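Local coordinates for protein putative thiosugar synthase (Amycolatopsis orientalis, PDB 4N6F) that probably acts as a thiosugar synthase of the ThiG family, using a TIM barrel to hold a phosphosugar in its central pocket, at residues R25-I30 against A213-T218; D117-N122 against F142-L147; V163-V168 against G195-A200; R172-P177 against A204-L209. One frame throughout, in Å; residues are numbered along the deposited sequence.

Contact 1 (R25-I30 against A213-T218); sequences RILVGI and ATLVNT. With F6R (fructose -6-phosphate), chain F.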
loop_
_atom_site.group_PDB
_atom_site.type_symbol
_atom_site.label_atom_id
_atom_site.label_comp_id
_atom_site.label_asym_id
_atom_site.label_seq_id
_atom_site.Cartn_x
_atom_site.Cartn_y
_atom_site.Cartn_z
ATOM N N ARG A 25 -2.567 3.952 -13.200
ATOM C CA ARG A 25 -3.340 4.188 -11.996
ATOM C C ARG A 25 -2.820 5.360 -11.163
ATOM O O ARG A 25 -3.384 5.673 -10.116
ATOM C CB ARG A 25 -3.312 2.920 -11.148
ATOM C CG ARG A 25 -3.823 1.696 -11.875
ATOM C CD ARG A 25 -5.310 1.850 -12.097
ATOM N NE ARG A 25 -5.875 0.768 -12.887
ATOM C CZ ARG A 25 -7.159 0.423 -12.868
ATOM N NH1 ARG A 25 -8.027 1.063 -12.095
ATOM N NH2 ARG A 25 -7.570 -0.581 -13.624
ATOM N N ILE A 26 -1.735 5.977 -11.616
ATOM C CA ILE A 26 -1.193 7.179 -11.005
ATOM C C ILE A 26 -1.266 8.302 -12.034
ATOM O O ILE A 26 -0.738 8.165 -13.142
ATOM C CB ILE A 26 0.282 6.991 -10.599
ATOM C CG1 ILE A 26 0.438 5.889 -9.544
ATOM C CG2 ILE A 26 0.852 8.284 -10.061
ATOM C CD1 ILE A 26 -0.248 6.192 -8.224
ATOM N N LEU A 27 -1.942 9.389 -11.675
ATOM C CA LEU A 27 -1.870 10.630 -12.430
ATOM C C LEU A 27 -0.933 11.552 -11.666
ATOM O O LEU A 27 -0.943 11.562 -10.433
ATOM C CB LEU A 27 -3.246 11.283 -12.565
ATOM C CG LEU A 27 -4.347 10.544 -13.332
ATOM C CD1 LEU A 27 -5.675 11.266 -13.191
ATOM C CD2 LEU A 27 -4.026 10.462 -14.797
ATOM N N VAL A 28 -0.121 12.317 -12.384
ATOM C CA VAL A 28 0.804 13.246 -11.752
ATOM C C VAL A 28 0.425 14.672 -12.101
ATOM O O VAL A 28 0.396 15.048 -13.276
ATOM C CB VAL A 28 2.257 12.990 -12.172
ATOM C CG1 VAL A 28 3.186 13.933 -11.423
ATOM C CG2 VAL A 28 2.649 11.550 -11.888
ATOM N N GLY A 29 0.137 15.460 -11.066
ATOM C CA GLY A 29 -0.283 16.839 -11.238
ATOM C C GLY A 29 0.954 17.692 -11.389
ATOM O O GLY A 29 1.435 18.278 -10.417
ATOM N N ILE A 30 1.455 17.752 -12.618
ATOM C CA ILE A 30 2.727 18.402 -12.933
ATOM C C ILE A 30 2.589 19.873 -13.308
ATOM O O ILE A 30 3.601 20.550 -13.474
ATOM C CB ILE A 30 3.432 17.727 -14.141
ATOM C CG1 ILE A 30 2.533 17.760 -15.383
ATOM C CG2 ILE A 30 3.843 16.298 -13.808
ATOM C CD1 ILE A 30 3.281 17.564 -16.680
ATOM N N ALA A 213 -8.071 5.353 -9.715
ATOM C CA ALA A 213 -6.747 5.953 -9.778
ATOM C C ALA A 213 -6.564 6.981 -8.670
ATOM O O ALA A 213 -7.513 7.331 -7.936
ATOM C CB ALA A 213 -6.529 6.611 -11.142
ATOM N N THR A 214 -5.331 7.461 -8.574
ATOM C CA THR A 214 -4.947 8.479 -7.620
ATOM C C THR A 214 -4.149 9.556 -8.341
ATOM O O THR A 214 -3.327 9.247 -9.201
ATOM C CB THR A 214 -4.067 7.867 -6.520
ATOM O OG1 THR A 214 -4.769 6.774 -5.923
ATOM C CG2 THR A 214 -3.750 8.882 -5.444
ATOM N N LEU A 215 -4.395 10.814 -7.996
ATOM C CA LEU A 215 -3.605 11.910 -8.537
ATOM C C LEU A 215 -2.709 12.407 -7.427
ATOM O O LEU A 215 -3.182 12.732 -6.338
ATOM C CB LEU A 215 -4.476 13.039 -9.075
ATOM C CG LEU A 215 -3.698 14.108 -9.859
ATOM C CD1 LEU A 215 -4.546 14.707 -10.978
ATOM C CD2 LEU A 215 -3.161 15.214 -8.966
ATOM N N VAL A 216 -1.433 12.436 -7.700
ATOM C CA VAL A 216 -0.447 12.885 -6.766
ATOM C C VAL A 216 0.353 14.041 -7.323
ATOM O O VAL A 216 0.519 14.158 -8.494
ATOM C CB VAL A 216 0.478 11.763 -6.319
ATOM C CG1 VAL A 216 -0.328 10.645 -5.725
ATOM C CG2 VAL A 216 1.318 11.249 -7.448
ATOM N N ASN A 217 0.742 14.939 -6.440
ATOM C CA ASN A 217 1.582 16.077 -6.728
ATOM C C ASN A 217 2.614 16.387 -5.642
ATOM O O ASN A 217 3.748 16.076 -5.787
ATOM C CB ASN A 217 0.709 17.296 -6.992
ATOM C CG ASN A 217 1.509 18.553 -7.241
ATOM O OD1 ASN A 217 2.692 18.523 -7.296
ATOM N ND2 ASN A 217 0.843 19.641 -7.391
ATOM N N THR A 218 2.173 16.922 -4.522
ATOM C CA THR A 218 3.042 17.336 -3.449
ATOM C C THR A 218 3.884 16.205 -2.847
ATOM O O THR A 218 4.991 16.415 -2.505
ATOM C CB THR A 218 2.255 18.038 -2.326
ATOM O OG1 THR A 218 1.663 19.206 -2.828
ATOM C CG2 THR A 218 3.136 18.417 -1.207
HETATM C C1 F6R F . -5.222 19.951 -10.165
HETATM C C2 F6R F . -3.827 19.769 -9.637
HETATM C C3 F6R F . -3.454 20.087 -8.209
HETATM C C4 F6R F . -3.968 18.955 -7.318
HETATM C C5 F6R F . -3.308 18.979 -5.937
HETATM C C6 F6R F . -3.376 17.618 -5.273
HETATM O O2 F6R F . -2.955 19.292 -10.365
HETATM O O3 F6R F . -3.948 21.345 -7.737
HETATM O O4 F6R F . -5.389 19.085 -7.155
HETATM O O5 F6R F . -1.938 19.367 -6.019
HETATM O O6 F6R F . -2.896 17.749 -3.940
HETATM P P F6R F . -1.429 17.315 -3.489
HETATM O O1P F6R F . -0.567 18.422 -4.017
HETATM O O2P F6R F . -1.147 15.980 -4.124
HETATM O O3P F6R F . -1.599 17.217 -2.000
HETATM O O HOH W 1 -3.809 4.734 -7.587
#
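O1P of the bound fructose 6-phosphate is gripped twice by Thr218: OG1 reaches it at 2.6 Å and the backbone N at 3.2 Å. With OG1 beside its own backbone N (chi1 -63°), the threonine offers both donors to one oxygen, and as the first residue of helix 218-221 it places the phosphate at a helix start, whose dipole would probably favour the charge. Asn217, in the N-cap position, spends its side chain on the sugar instead: ND2 gives to O5 at 3.1 Å, while OD1 is held by Tyr33 OH.

Behind the ligand, two neighbouring parallel strands of the TIM barrel, the first and the last, are laced by four backbone bonds. Leu27 N to Thr214 O, Val216 N to Leu27 O and Gly29 N to Val216 O are nearly straight; Thr214 N approaches Arg25 O from above the carbonyl plane, and a water also donates to that oxygen.

On one face, Leu215 has CG anti to its backbone N and 3.9 Å from Leu27 CB, with CD2 3.9 Å from Gly29 N. An alanine in place of Leu215 would remove both contacts and would probably loosen the packing beside Gly29. That glycine has no room for a CB, which would run into O2 of the sugar. On the other face, Ile26 CG2 meets Val216 CG2 at 4.0 Å. Helices 36-46, 200-208 and 226-245 cover this face, and Ala213 and Leu215 bond onward to Val193 of strand 191-194.

Contact 2 (D117-N122 against F142-L147); sequences DNTPDN and FILPDL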
loop_
_atom_site.group_PDB
_atom_site.type_symbol
_atom_site.label_atom_id
_atom_site.label_comp_id
_atom_site.label_asym_id
_atom_site.label_seq_id
_atom_site.Cartn_x
_atom_site.Cartn_y
_atom_site.Cartn_z
ATOM N N ASP A 117 -9.521 29.299 -0.131
ATOM C CA ASP A 117 -8.853 28.337 0.756
ATOM C C ASP A 117 -8.297 27.099 0.020
ATOM O O ASP A 117 -7.894 26.134 0.664
ATOM C CB ASP A 117 -9.787 27.908 1.901
ATOM C CG ASP A 117 -10.996 27.129 1.418
ATOM O OD1 ASP A 117 -11.498 27.415 0.304
ATOM O OD2 ASP A 117 -11.447 26.236 2.168
ATOM N N ASN A 118 -8.274 27.142 -1.316
ATOM C CA ASN A 118 -7.729 26.067 -2.159
ATOM C C ASN A 118 -8.509 24.749 -2.045
ATOM O O ASN A 118 -7.955 23.660 -2.173
ATOM C CB ASN A 118 -6.247 25.849 -1.850
ATOM C CG ASN A 118 -5.487 25.249 -3.018
ATOM O OD1 ASN A 118 -5.928 25.326 -4.157
ATOM N ND2 ASN A 118 -4.333 24.658 -2.737
ATOM N N THR A 119 -9.807 24.883 -1.812
ATOM C CA THR A 119 -10.731 23.772 -1.667
ATOM C C THR A 119 -11.703 23.838 -2.848
ATOM O O THR A 119 -12.096 24.935 -3.258
ATOM C CB THR A 119 -11.477 23.892 -0.319
ATOM O OG1 THR A 119 -10.669 23.326 0.721
ATOM C CG2 THR A 119 -12.805 23.189 -0.335
ATOM N N PRO A 120 -12.086 22.675 -3.415
ATOM C CA PRO A 120 -13.050 22.743 -4.506
ATOM C C PRO A 120 -14.358 23.397 -4.064
ATOM O O PRO A 120 -14.842 23.108 -2.975
ATOM C CB PRO A 120 -13.298 21.277 -4.876
ATOM C CG PRO A 120 -12.137 20.529 -4.348
ATOM C CD PRO A 120 -11.602 21.306 -3.180
ATOM N N ASP A 121 -14.884 24.276 -4.912
ATOM C CA ASP A 121 -16.202 24.890 -4.749
ATOM C C ASP A 121 -17.211 24.023 -5.501
ATOM O O ASP A 121 -17.349 24.132 -6.724
ATOM C CB ASP A 121 -16.161 26.328 -5.310
ATOM C CG ASP A 121 -17.532 26.991 -5.390
ATOM O OD1 ASP A 121 -18.528 26.440 -4.871
ATOM O OD2 ASP A 121 -17.608 28.087 -5.986
ATOM N N ASN A 122 -17.906 23.157 -4.766
ATOM C CA ASN A 122 -18.796 22.159 -5.370
ATOM C C ASN A 122 -19.856 22.737 -6.288
ATOM O O ASN A 122 -19.993 22.288 -7.428
ATOM C CB ASN A 122 -19.455 21.281 -4.293
ATOM C CG ASN A 122 -18.541 20.152 -3.804
ATOM O OD1 ASN A 122 -19.004 19.206 -3.173
ATOM N ND2 ASN A 122 -17.251 20.244 -4.089
ATOM N N PHE A 142 -13.082 18.207 -9.907
ATOM C CA PHE A 142 -12.574 17.944 -8.565
ATOM C C PHE A 142 -13.630 18.440 -7.585
ATOM O O PHE A 142 -14.095 19.583 -7.698
ATOM C CB PHE A 142 -11.263 18.716 -8.382
ATOM C CG PHE A 142 -10.452 18.332 -7.166
ATOM C CD1 PHE A 142 -10.530 17.076 -6.593
ATOM C CD2 PHE A 142 -9.547 19.236 -6.641
ATOM C CE1 PHE A 142 -9.754 16.748 -5.488
ATOM C CE2 PHE A 142 -8.770 18.918 -5.533
ATOM C CZ PHE A 142 -8.870 17.671 -4.956
ATOM N N ILE A 143 -14.039 17.573 -6.659
ATOM C CA ILE A 143 -15.035 17.921 -5.647
ATOM C C ILE A 143 -14.660 17.411 -4.262
ATOM O O ILE A 143 -13.887 16.450 -4.113
ATOM C CB ILE A 143 -16.448 17.378 -5.988
ATOM C CG1 ILE A 143 -16.469 15.849 -6.054
ATOM C CG2 ILE A 143 -16.940 17.961 -7.305
ATOM C CD1 ILE A 143 -17.854 15.246 -5.944
ATOM N N LEU A 144 -15.197 18.092 -3.247
ATOM C CA LEU A 144 -15.307 17.546 -1.908
ATOM C C LEU A 144 -16.310 16.413 -1.948
ATOM O O LEU A 144 -17.335 16.521 -2.638
ATOM C CB LEU A 144 -15.786 18.605 -0.906
ATOM C CG LEU A 144 -14.945 19.872 -0.752
ATOM C CD1 LEU A 144 -15.581 20.812 0.266
ATOM C CD2 LEU A 144 -13.526 19.524 -0.348
ATOM N N PRO A 145 -16.031 15.324 -1.209
ATOM C CA PRO A 145 -16.912 14.165 -1.264
ATOM C C PRO A 145 -18.320 14.533 -0.823
ATOM O O PRO A 145 -18.579 14.714 0.360
ATOM C CB PRO A 145 -16.257 13.161 -0.302
ATOM C CG PRO A 145 -15.334 13.962 0.556
ATOM C CD PRO A 145 -14.899 15.123 -0.288
ATOM N N ASP A 146 -19.199 14.705 -1.795
ATOM C CA ASP A 146 -20.593 15.004 -1.543
ATOM C C ASP A 146 -21.408 14.298 -2.609
ATOM O O ASP A 146 -21.199 14.487 -3.806
ATOM C CB ASP A 146 -20.869 16.505 -1.589
ATOM C CG ASP A 146 -22.330 16.822 -1.387
ATOM O OD1 ASP A 146 -22.810 16.646 -0.256
ATOM O OD2 ASP A 146 -23.012 17.233 -2.352
ATOM N N LEU A 147 -22.355 13.502 -2.137
ATOM C CA LEU A 147 -23.124 12.589 -2.955
ATOM C C LEU A 147 -24.002 13.312 -3.966
ATOM O O LEU A 147 -24.016 12.956 -5.149
ATOM C CB LEU A 147 -23.956 11.710 -2.012
ATOM C CG LEU A 147 -24.673 10.449 -2.494
ATOM C CD1 LEU A 147 -26.097 10.812 -2.857
ATOM C CD2 LEU A 147 -23.972 9.727 -3.636
#
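This is a mainly apolar contact at the C-terminal mouth of the TIM barrel, between the loop leading from strand 108-111 into helix 122-134 and the end of strand 138-143 with the turn that follows it. Pro120 makes the largest single share, only slightly ahead of Asn122 and Leu144. Its ring points at the strand end, and CG sits over one face of the Phe142 ring, 3.9 Å from the centroid and 21° off the normal, a CH-pi contact shifted toward the CD2 side. The neighbouring CB of Pro120 presses on the backbone, 3.4 Å from Phe142 O, while its CD touches Leu144 CD2 at 3.9 Å.

Leu144 closes the outer side. Its CG stands anti to the carbonyl carbon (chi1 -58°), which sends the fork toward the loop. Both methyls, CD1 and CD2, lie 3.7 Å from Thr119 CG2, so that single methyl rests evenly against the two tips; the side chains cross at about a right angle. The side chain of Asn122 lies across Ile143 and next to the backbone of Leu144, filling the step between the strand end and Asp146.

Both segments run straight into a helix. Asp121 caps the start of helix 122-134 through a weak bond to Gly124 N, and Asp146 caps helix 147-156 and also bonds Thr149 OG1. Phe142 also touches the bound sugar phosphate, Ile143 packs on helix 147-156, and strand 161-164 flanks the contact through backbone bonds from Ile143 to Arg162 and Met164.

Contact 3 (V163-V168 against G195-A200); sequences VMASPV and GGIGSA. With F6R (fructose -6-phosphate), chain F.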
loop_
_atom_site.group_PDB
_atom_site.type_symbol
_atom_site.label_atom_id
_atom_site.label_comp_id
_atom_site.label_asym_id
_atom_site.label_seq_id
_atom_site.Cartn_x
_atom_site.Cartn_y
_atom_site.Cartn_z
ATOM N N VAL A 163 -11.990 13.246 -6.392
ATOM C CA VAL A 163 -12.612 13.433 -5.079
ATOM C C VAL A 163 -11.527 13.701 -4.030
ATOM O O VAL A 163 -10.532 12.989 -3.969
ATOM C CB VAL A 163 -13.449 12.184 -4.701
ATOM C CG1 VAL A 163 -13.993 12.291 -3.290
ATOM C CG2 VAL A 163 -14.601 12.010 -5.684
ATOM N N MET A 164 -11.720 14.736 -3.215
ATOM C CA MET A 164 -10.680 15.191 -2.297
ATOM C C MET A 164 -10.551 14.250 -1.121
ATOM O O MET A 164 -11.531 13.960 -0.448
ATOM C CB MET A 164 -10.954 16.609 -1.801
ATOM C CG MET A 164 -9.991 17.085 -0.716
ATOM S SD MET A 164 -10.017 18.872 -0.441
ATOM C CE MET A 164 -8.619 19.377 -1.423
ATOM N N ALA A 165 -9.333 13.765 -0.899
ATOM C CA ALA A 165 -9.019 12.900 0.228
ATOM C C ALA A 165 -8.749 13.714 1.497
ATOM O O ALA A 165 -9.251 13.391 2.563
ATOM C CB ALA A 165 -7.806 12.038 -0.107
ATOM N N SER A 166 -7.928 14.751 1.368
ATOM C CA SER A 166 -7.649 15.689 2.457
ATOM C C SER A 166 -7.075 16.967 1.835
ATOM O O SER A 166 -6.955 17.045 0.611
ATOM C CB SER A 166 -6.688 15.071 3.468
ATOM O OG SER A 166 -5.478 14.695 2.855
ATOM N N PRO A 167 -6.751 17.982 2.657
ATOM C CA PRO A 167 -6.369 19.247 2.039
ATOM C C PRO A 167 -5.113 19.165 1.183
ATOM O O PRO A 167 -4.202 18.383 1.470
ATOM C CB PRO A 167 -6.156 20.183 3.242
ATOM C CG PRO A 167 -7.030 19.613 4.309
ATOM C CD PRO A 167 -6.936 18.125 4.117
ATOM N N VAL A 168 -5.101 19.978 0.134
ATOM C CA VAL A 168 -4.014 20.016 -0.825
ATOM C C VAL A 168 -2.701 20.348 -0.135
ATOM O O VAL A 168 -2.640 21.266 0.676
ATOM C CB VAL A 168 -4.298 21.047 -1.935
ATOM C CG1 VAL A 168 -3.083 21.256 -2.829
ATOM C CG2 VAL A 168 -5.470 20.579 -2.776
ATOM N N GLY A 195 -5.660 14.921 -3.551
ATOM C CA GLY A 195 -5.543 15.942 -2.524
ATOM C C GLY A 195 -5.050 15.377 -1.209
ATOM O O GLY A 195 -5.718 14.558 -0.572
ATOM N N GLY A 196 -3.868 15.821 -0.796
ATOM C CA GLY A 196 -3.336 15.453 0.509
ATOM C C GLY A 196 -2.696 14.077 0.568
ATOM O O GLY A 196 -2.353 13.608 1.647
ATOM N N ILE A 197 -2.529 13.430 -0.585
ATOM C CA ILE A 197 -1.805 12.175 -0.644
ATOM C C ILE A 197 -0.344 12.456 -0.283
ATOM O O ILE A 197 0.289 13.372 -0.821
ATOM C CB ILE A 197 -1.869 11.505 -2.032
ATOM C CG1 ILE A 197 -3.315 11.183 -2.426
ATOM C CG2 ILE A 197 -1.031 10.230 -2.042
ATOM C CD1 ILE A 197 -4.012 10.209 -1.504
ATOM N N GLY A 198 0.169 11.635 0.615
ATOM C CA GLY A 198 1.463 11.842 1.255
ATOM C C GLY A 198 2.480 10.770 0.917
ATOM O O GLY A 198 3.671 11.067 0.783
ATOM N N SER A 199 2.030 9.523 0.790
ATOM C CA SER A 199 2.931 8.398 0.531
ATOM C C SER A 199 2.215 7.220 -0.120
ATOM O O SER A 199 0.992 7.239 -0.300
ATOM C CB SER A 199 3.578 7.938 1.838
ATOM O OG SER A 199 2.633 7.289 2.676
ATOM N N ALA A 200 2.989 6.186 -0.438
ATOM C CA ALA A 200 2.491 5.005 -1.132
ATOM C C ALA A 200 1.335 4.289 -0.423
ATOM O O ALA A 200 0.459 3.734 -1.088
ATOM C CB ALA A 200 3.628 4.027 -1.366
HETATM C C1 F6R F . -5.222 19.951 -10.165
HETATM C C2 F6R F . -3.827 19.769 -9.637
HETATM C C3 F6R F . -3.454 20.087 -8.209
HETATM C C4 F6R F . -3.968 18.955 -7.318
HETATM C C5 F6R F . -3.308 18.979 -5.937
HETATM C C6 F6R F . -3.376 17.618 -5.273
HETATM O O2 F6R F . -2.955 19.292 -10.365
HETATM O O3 F6R F . -3.948 21.345 -7.737
HETATM O O4 F6R F . -5.389 19.085 -7.155
HETATM O O5 F6R F . -1.938 19.367 -6.019
HETATM O O6 F6R F . -2.896 17.749 -3.940
HETATM P P F6R F . -1.429 17.315 -3.489
HETATM O O1P F6R F . -0.567 18.422 -4.017
HETATM O O2P F6R F . -1.147 15.980 -4.124
HETATM O O3P F6R F . -1.599 17.217 -2.000
#
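The flat group at the centre is the Gly195-Gly196 peptide. Pro167 O lies over one face, and Ser166 N comes in from the same side; near the plane, at opposite edges, sit O3P of the fructose 6-phosphate beside Gly196 N and Ala165 CB beside Gly195 O. Both polar ends are used: Gly195 O accepts Ser166 N at 2.9 Å, the donor 45° out of the carbonyl plane, and Gly196 N gives to O3P at 2.9 Å with a 152° angle. This is the standard TIM-barrel phosphate site, formed by the loop after strand 191-194 and by the start of helix 218-221 after strand 213-216; the loop after strand 161-164 lies alongside and adds Val168.

Ala165 CB crowds the carbonyl, 3.3 Å from Gly195 O. A side chain would clash at both glycines, with Ser166 O at Gly195 and with Ser166 OG at Gly196. Gly195 is further constrained by backbone angles at which a CB would jam against the preceding carbonyl O, and Gly196 has a positive phi. Ser166 OG occupies the crowded position between its backbone N and carbonyl carbon (chi1 58°) and is held by Gly173 O, so it sits close against Gly196 CA, at 3.3 Å, without bonding to it.

Farther along, Ser199 OG bonds Glu208 of the second subunit. Back at the ligand, Val168 turns its fork to the sugar's phosphate ester, CG1 lying 3.7 Å from O6.

Contact 4 (R172-P177 against A204-L209); sequences RGIANP and AEAMEL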
loop_
_atom_site.group_PDB
_atom_site.type_symbol
_atom_site.label_atom_id
_atom_site.label_comp_id
_atom_site.label_asym_id
_atom_site.label_seq_id
_atom_site.Cartn_x
_atom_site.Cartn_y
_atom_site.Cartn_z
ATOM N N ARG A 172 -1.841 14.439 4.527
ATOM C CA ARG A 172 -2.635 13.810 5.596
ATOM C C ARG A 172 -3.348 12.528 5.169
ATOM O O ARG A 172 -3.903 11.832 6.016
ATOM C CB ARG A 172 -3.668 14.803 6.147
ATOM C CG ARG A 172 -3.072 15.914 7.010
ATOM C CD ARG A 172 -4.095 17.008 7.320
ATOM N NE ARG A 172 -3.521 18.070 8.161
ATOM C CZ ARG A 172 -3.934 18.425 9.384
ATOM N NH1 ARG A 172 -4.963 17.835 9.981
ATOM N NH2 ARG A 172 -3.305 19.399 10.025
ATOM N N GLY A 173 -3.352 12.218 3.872
ATOM C CA GLY A 173 -3.943 10.973 3.393
ATOM C C GLY A 173 -5.450 11.094 3.255
ATOM O O GLY A 173 -5.967 12.147 2.899
ATOM N N ILE A 174 -6.156 10.015 3.545
ATOM C CA ILE A 174 -7.600 9.969 3.327
ATOM C C ILE A 174 -8.335 10.265 4.633
ATOM O O ILE A 174 -8.361 9.443 5.537
ATOM C CB ILE A 174 -8.020 8.617 2.724
ATOM C CG1 ILE A 174 -7.178 8.338 1.465
ATOM C CG2 ILE A 174 -9.508 8.619 2.399
ATOM C CD1 ILE A 174 -7.605 7.114 0.672
ATOM N N ALA A 175 -8.919 11.456 4.709
ATOM C CA ALA A 175 -9.555 11.938 5.931
ATOM C C ALA A 175 -10.803 11.137 6.266
ATOM O O ALA A 175 -11.011 10.781 7.423
ATOM C CB ALA A 175 -9.904 13.415 5.806
ATOM N N ASN A 176 -11.637 10.861 5.259
ATOM C CA ASN A 176 -12.890 10.140 5.496
ATOM C C ASN A 176 -13.113 9.020 4.468
ATOM O O ASN A 176 -13.854 9.197 3.494
ATOM C CB ASN A 176 -14.074 11.114 5.526
ATOM C CG ASN A 176 -15.341 10.470 6.083
ATOM O OD1 ASN A 176 -15.444 9.244 6.191
ATOM N ND2 ASN A 176 -16.302 11.294 6.448
ATOM N N PRO A 177 -12.452 7.870 4.682
ATOM C CA PRO A 177 -12.531 6.757 3.739
ATOM C C PRO A 177 -13.955 6.226 3.523
ATOM O O PRO A 177 -14.319 5.915 2.383
ATOM C CB PRO A 177 -11.619 5.677 4.359
ATOM C CG PRO A 177 -11.174 6.190 5.697
ATOM C CD PRO A 177 -11.404 7.669 5.703
ATOM N N ALA A 204 -2.337 2.916 -1.983
ATOM C CA ALA A 204 -2.894 1.572 -1.773
ATOM C C ALA A 204 -4.272 1.648 -1.124
ATOM O O ALA A 204 -5.191 0.939 -1.533
ATOM C CB ALA A 204 -1.966 0.718 -0.923
ATOM N N GLU A 205 -4.408 2.513 -0.118
ATOM C CA GLU A 205 -5.685 2.711 0.553
ATOM C C GLU A 205 -6.779 3.193 -0.417
ATOM O O GLU A 205 -7.882 2.662 -0.413
ATOM C CB GLU A 205 -5.546 3.692 1.723
ATOM C CG GLU A 205 -6.821 3.819 2.551
ATOM C CD GLU A 205 -6.687 4.765 3.726
ATOM O OE1 GLU A 205 -7.695 4.944 4.448
ATOM O OE2 GLU A 205 -5.592 5.339 3.932
ATOM N N ALA A 206 -6.470 4.188 -1.242
ATOM C CA ALA A 206 -7.446 4.703 -2.199
ATOM C C ALA A 206 -7.992 3.593 -3.083
ATOM O O ALA A 206 -9.193 3.507 -3.285
ATOM C CB ALA A 206 -6.839 5.785 -3.066
ATOM N N MET A 207 -7.113 2.739 -3.588
ATOM C CA MET A 207 -7.527 1.663 -4.477
ATOM C C MET A 207 -8.394 0.633 -3.758
ATOM O O MET A 207 -9.326 0.071 -4.358
ATOM C CB MET A 207 -6.314 0.975 -5.095
ATOM C CG MET A 207 -5.380 1.913 -5.844
ATOM S SD MET A 207 -6.178 2.868 -7.142
ATOM C CE MET A 207 -6.418 1.604 -8.371
ATOM N N GLU A 208 -8.113 0.405 -2.475
ATOM C CA GLU A 208 -8.910 -0.531 -1.678
ATOM C C GLU A 208 -10.298 0.007 -1.346
ATOM O O GLU A 208 -11.161 -0.750 -0.941
ATOM C CB GLU A 208 -8.164 -0.959 -0.413
ATOM C CG GLU A 208 -6.950 -1.807 -0.749
ATOM C CD GLU A 208 -6.278 -2.446 0.451
ATOM O OE1 GLU A 208 -6.711 -2.230 1.606
ATOM O OE2 GLU A 208 -5.302 -3.181 0.229
ATOM N N LEU A 209 -10.513 1.307 -1.535
ATOM C CA LEU A 209 -11.854 1.892 -1.446
ATOM C C LEU A 209 -12.637 1.752 -2.767
ATOM O O LEU A 209 -13.806 2.095 -2.819
ATOM C CB LEU A 209 -11.771 3.379 -1.084
ATOM C CG LEU A 209 -11.096 3.748 0.237
ATOM C CD1 LEU A 209 -11.115 5.255 0.388
ATOM C CD2 LEU A 209 -11.772 3.080 1.422
HETATM O O HOH W 2 -4.921 7.832 4.969
#
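The loop 172-177 runs past the last turn of helix 200-208 with no direct hydrogen bond between them, the nearest CA pairs being Pro177 to Leu209 at 7.1 Å and Ile174 to Ala206 at 7.6 Å. Ile174 fills the gap. Its CG1 is anti to the carbonyl carbon and its CD1 is extended (chi2 -173°), so the tip reaches the helix backbone, 3.7 Å from Ala206 N. The same methyl touches Ala206 CB and Leu209 CD1, each at 4.0 Å, and meets the stem of Glu205 at CG.

Glu205 and Ile174 reach toward each other, the glutamate with CG anti to the backbone N and the chain fully extended beyond. Its carboxylate splits its work: OE1 lies 3.9 Å from Pro177 CG, while OE2 accepts from a water at 2.8 Å that in turn takes the N-H of Ile174 at 2.9 Å. In the TIM-barrel plan the loop leads from strand 161-164 into helix 177-186, so the contact joins two successive outer helices near the start of one and the end of the other. An alanine at Glu205 would remove the carboxylate and most of the stem, and would probably cost the water bridge and leave Ile174 less well covered.

Leu209 completes the apolar side, its CD2 3.9 Å from Pro177 CB, and also packs on Ile180 and Arg181. Asn176 caps helix 177-186, its OD1 accepting from Ala179 N. Glu208, on another side of the helix, bonds Arg201 N of the second subunit.

In the fold
Contacts 1 and 3 share the bound fructose 6-phosphate, with centres about 10 Å apart, and between them supply several of its phosphate bonds; Ile197 joins them directly, its CG2 3.8 Å from Val216 CG1. Contact 4 lies just behind contact 3, about 8 Å from centre to centre: Gly173 N probably bonds Gly196 O, at 2.8 Å, so the loop 172-177 backs the phosphate loop as a second shell. Contact 2 stands across the barrel mouth, its centre about 17 Å from that of contact 1, but reaches contact 3 through the adjacent strands 138-143 and 161-164, where Leu144 CD2 packs on Met164 SD at 3.6 Å.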